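Local coordinates for protein aminotransferase (Neisseria meningitidis Z2491, PDB 3JTX) that probably transfers amino groups between amino acids and keto acids with a pyridoxal phosphate cofactor held on a lysine, as in class I and II aminotransferases, at residues E212-G217 with D298-Y303. Numbering follows the deposited sequence.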
loop_
_atom_site.group_PDB
_atom_site.type_symbol
_atom_site.label_atom_id
_atom_site.label_comp_id
_atom_site.label_asym_id
_atom_site.label_seq_id
_atom_site.Cartn_x
_atom_site.Cartn_y
_atom_site.Cartn_z
ATOM N N GLU A 212 -12.587 -20.073 -1.205
ATOM C CA GLU A 212 -12.234 -21.236 -2.035
ATOM C C GLU A 212 -11.727 -22.430 -1.252
ATOM O O GLU A 212 -11.457 -23.460 -1.843
ATOM C CB GLU A 212 -11.195 -20.857 -3.098
ATOM C CG GLU A 212 -11.631 -19.688 -3.957
ATOM C CD GLU A 212 -13.023 -19.902 -4.476
ATOM O OE1 GLU A 212 -13.190 -20.824 -5.294
ATOM O OE2 GLU A 212 -13.954 -19.201 -4.016
ATOM N N ILE A 213 -11.596 -22.302 0.068
ATOM C CA ILE A 213 -11.162 -23.424 0.896
ATOM C C ILE A 213 -12.409 -24.043 1.533
ATOM O O ILE A 213 -12.900 -23.561 2.566
ATOM C CB ILE A 213 -10.120 -22.996 1.969
ATOM C CG1 ILE A 213 -8.985 -22.148 1.345
ATOM C CG2 ILE A 213 -9.571 -24.212 2.665
ATOM C CD1 ILE A 213 -8.258 -22.782 0.190
ATOM N N TYR A 214 -12.916 -25.095 0.885
ATOM C CA TYR A 214 -14.165 -25.749 1.274
ATOM C C TYR A 214 -14.143 -27.229 0.906
ATOM O O TYR A 214 -13.215 -27.700 0.252
ATOM C CB TYR A 214 -15.383 -25.053 0.630
ATOM C CG TYR A 214 -15.404 -25.034 -0.898
ATOM C CD1 TYR A 214 -15.852 -26.131 -1.626
ATOM C CD2 TYR A 214 -14.997 -23.910 -1.605
ATOM C CE1 TYR A 214 -15.879 -26.114 -3.027
ATOM C CE2 TYR A 214 -15.009 -23.882 -3.001
ATOM C CZ TYR A 214 -15.458 -24.996 -3.707
ATOM O OH TYR A 214 -15.495 -24.992 -5.094
ATOM N N PHE A 215 -15.188 -27.944 1.311
ATOM C CA PHE A 215 -15.232 -29.395 1.235
ATOM C C PHE A 215 -16.391 -29.904 0.396
ATOM O O PHE A 215 -17.417 -29.233 0.252
ATOM C CB PHE A 215 -15.312 -29.964 2.661
ATOM C CG PHE A 215 -14.381 -29.275 3.611
ATOM C CD1 PHE A 215 -13.007 -29.396 3.456
ATOM C CD2 PHE A 215 -14.870 -28.445 4.606
ATOM C CE1 PHE A 215 -12.129 -28.715 4.287
ATOM C CE2 PHE A 215 -14.003 -27.762 5.441
ATOM C CZ PHE A 215 -12.629 -27.894 5.283
ATOM N N ASP A 216 -16.191 -31.084 -0.191
ATOM C CA ASP A 216 -17.284 -31.901 -0.723
ATOM C C ASP A 216 -18.257 -31.135 -1.621
ATOM O O ASP A 216 -19.466 -31.363 -1.561
ATOM C CB ASP A 216 -18.047 -32.540 0.455
ATOM C CG ASP A 216 -17.197 -33.554 1.243
ATOM O OD1 ASP A 216 -16.688 -34.508 0.608
ATOM O OD2 ASP A 216 -17.057 -33.432 2.490
ATOM N N GLY A 217 -17.749 -30.220 -2.442
ATOM C CA GLY A 217 -18.610 -29.463 -3.360
ATOM C C GLY A 217 -19.525 -28.394 -2.750
ATOM O O GLY A 217 -20.350 -27.796 -3.463
ATOM N N ASP A 298 -6.666 -28.392 -7.146
ATOM C CA ASP A 298 -5.574 -29.147 -6.511
ATOM C C ASP A 298 -5.352 -28.704 -5.054
ATOM O O ASP A 298 -5.223 -29.523 -4.152
ATOM C CB ASP A 298 -4.279 -28.964 -7.299
ATOM C CG ASP A 298 -4.346 -29.555 -8.713
ATOM O OD1 ASP A 298 -5.232 -30.385 -9.009
ATOM O OD2 ASP A 298 -3.495 -29.157 -9.534
ATOM N N ASN A 299 -5.320 -27.397 -4.834
ATOM C CA ASN A 299 -5.116 -26.832 -3.498
ATOM C C ASN A 299 -6.220 -27.299 -2.542
ATOM O O ASN A 299 -5.956 -27.768 -1.420
ATOM C CB ASN A 299 -5.097 -25.304 -3.601
ATOM C CG ASN A 299 -4.551 -24.627 -2.359
ATOM O OD1 ASN A 299 -3.586 -25.101 -1.748
ATOM N ND2 ASN A 299 -5.145 -23.478 -1.998
ATOM N N ARG A 300 -7.458 -27.157 -3.002
ATOM C CA ARG A 300 -8.622 -27.544 -2.220
ATOM C C ARG A 300 -8.575 -29.039 -1.897
ATOM O O ARG A 300 -8.900 -29.457 -0.791
ATOM C CB ARG A 300 -9.908 -27.172 -2.974
ATOM C CG ARG A 300 -11.171 -27.709 -2.360
ATOM C CD ARG A 300 -12.397 -27.254 -3.125
ATOM N NE ARG A 300 -12.256 -25.889 -3.605
ATOM C CZ ARG A 300 -12.322 -25.540 -4.885
ATOM N NH1 ARG A 300 -12.550 -26.459 -5.812
ATOM N NH2 ARG A 300 -12.186 -24.269 -5.236
ATOM N N ARG A 301 -8.136 -29.851 -2.852
ATOM C CA ARG A 301 -8.005 -31.297 -2.629
ATOM C C ARG A 301 -6.987 -31.629 -1.507
ATOM O O ARG A 301 -7.213 -32.564 -0.723
ATOM C CB ARG A 301 -7.636 -32.010 -3.938
ATOM C CG ARG A 301 -7.583 -33.534 -3.864
ATOM N N LEU A 302 -5.882 -30.882 -1.422
ATOM C CA LEU A 302 -4.909 -31.074 -0.331
ATOM C C LEU A 302 -5.575 -30.861 1.027
ATOM O O LEU A 302 -5.380 -31.657 1.946
ATOM C CB LEU A 302 -3.704 -30.128 -0.453
ATOM C CG LEU A 302 -2.708 -30.319 -1.609
ATOM C CD1 LEU A 302 -1.716 -29.154 -1.631
ATOM C CD2 LEU A 302 -1.970 -31.665 -1.534
ATOM N N TYR A 303 -6.370 -29.799 1.160
ATOM C CA TYR A 303 -7.016 -29.517 2.447
ATOM C C TYR A 303 -8.110 -30.536 2.788
ATOM O O TYR A 303 -8.231 -30.955 3.936
ATOM C CB TYR A 303 -7.593 -28.104 2.475
ATOM C CG TYR A 303 -6.557 -26.993 2.489
ATOM C CD1 TYR A 303 -5.711 -26.808 3.583
ATOM C CD2 TYR A 303 -6.457 -26.101 1.431
ATOM C CE1 TYR A 303 -4.773 -25.770 3.612
ATOM C CE2 TYR A 303 -5.535 -25.058 1.447
ATOM C CZ TYR A 303 -4.694 -24.894 2.539
ATOM O OH TYR A 303 -3.775 -23.858 2.567
#
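Arg300 reaches Tyr214 with CG anti to its backbone N and CD extended beyond it, before a bend at chi3 (-37°) sets NE; Tyr214 holds CG in the crowded position between N and the carbonyl carbon. The two flat groups stack: the guanidinium and ring planes differ by only 14°, and their centres are 4.1 Å apart. NE sits over one ring face, offset toward the rim, while Tyr214 OH lies 3.2 Å from Arg300 CZ, over the middle of the guanidinium. Because OH approaches this face, its distances to NH1 and NH2 are short but the angles are poor for hydrogen bonding. Nearer the backbone, Arg300 CD makes a CH-pi contact over the ring, 3.9 Å from the Tyr214 centroid.

The edge of the guanidinium is used differently. Arg300 NE donates to Glu212 O over 3.1 Å with an N-H...O angle of 166°, and the acceptor lies nearly in the guanidinium plane; a second Arg300 conformer was also modelled. Glu212 OE1 adds a long salt bridge of 3.6 Å to Arg300 NH2, whereas its OE2 pairs with Arg82, its stronger partner.

One turn further along the helix, Ile213 CD1 approaches Tyr303 CE2 obliquely at 3.8 Å, and CG2 touches CD2 of the same ring. Asn299 brings ND2 near Ile213 CD1; its OD1 bonds His42 and Asn248, while ND2 bonds weakly to the backbone O of cofactor-bearing Lys245.

This buried packing fastens the loop between strand 203-207, in the seven-stranded mixed sheet of the large domain of fold type I aminotransferases, and helix 223-229 onto helix 294-314, with Ile213 also joined by backbone hydrogen bonding to Ser326, just before strand 328-332.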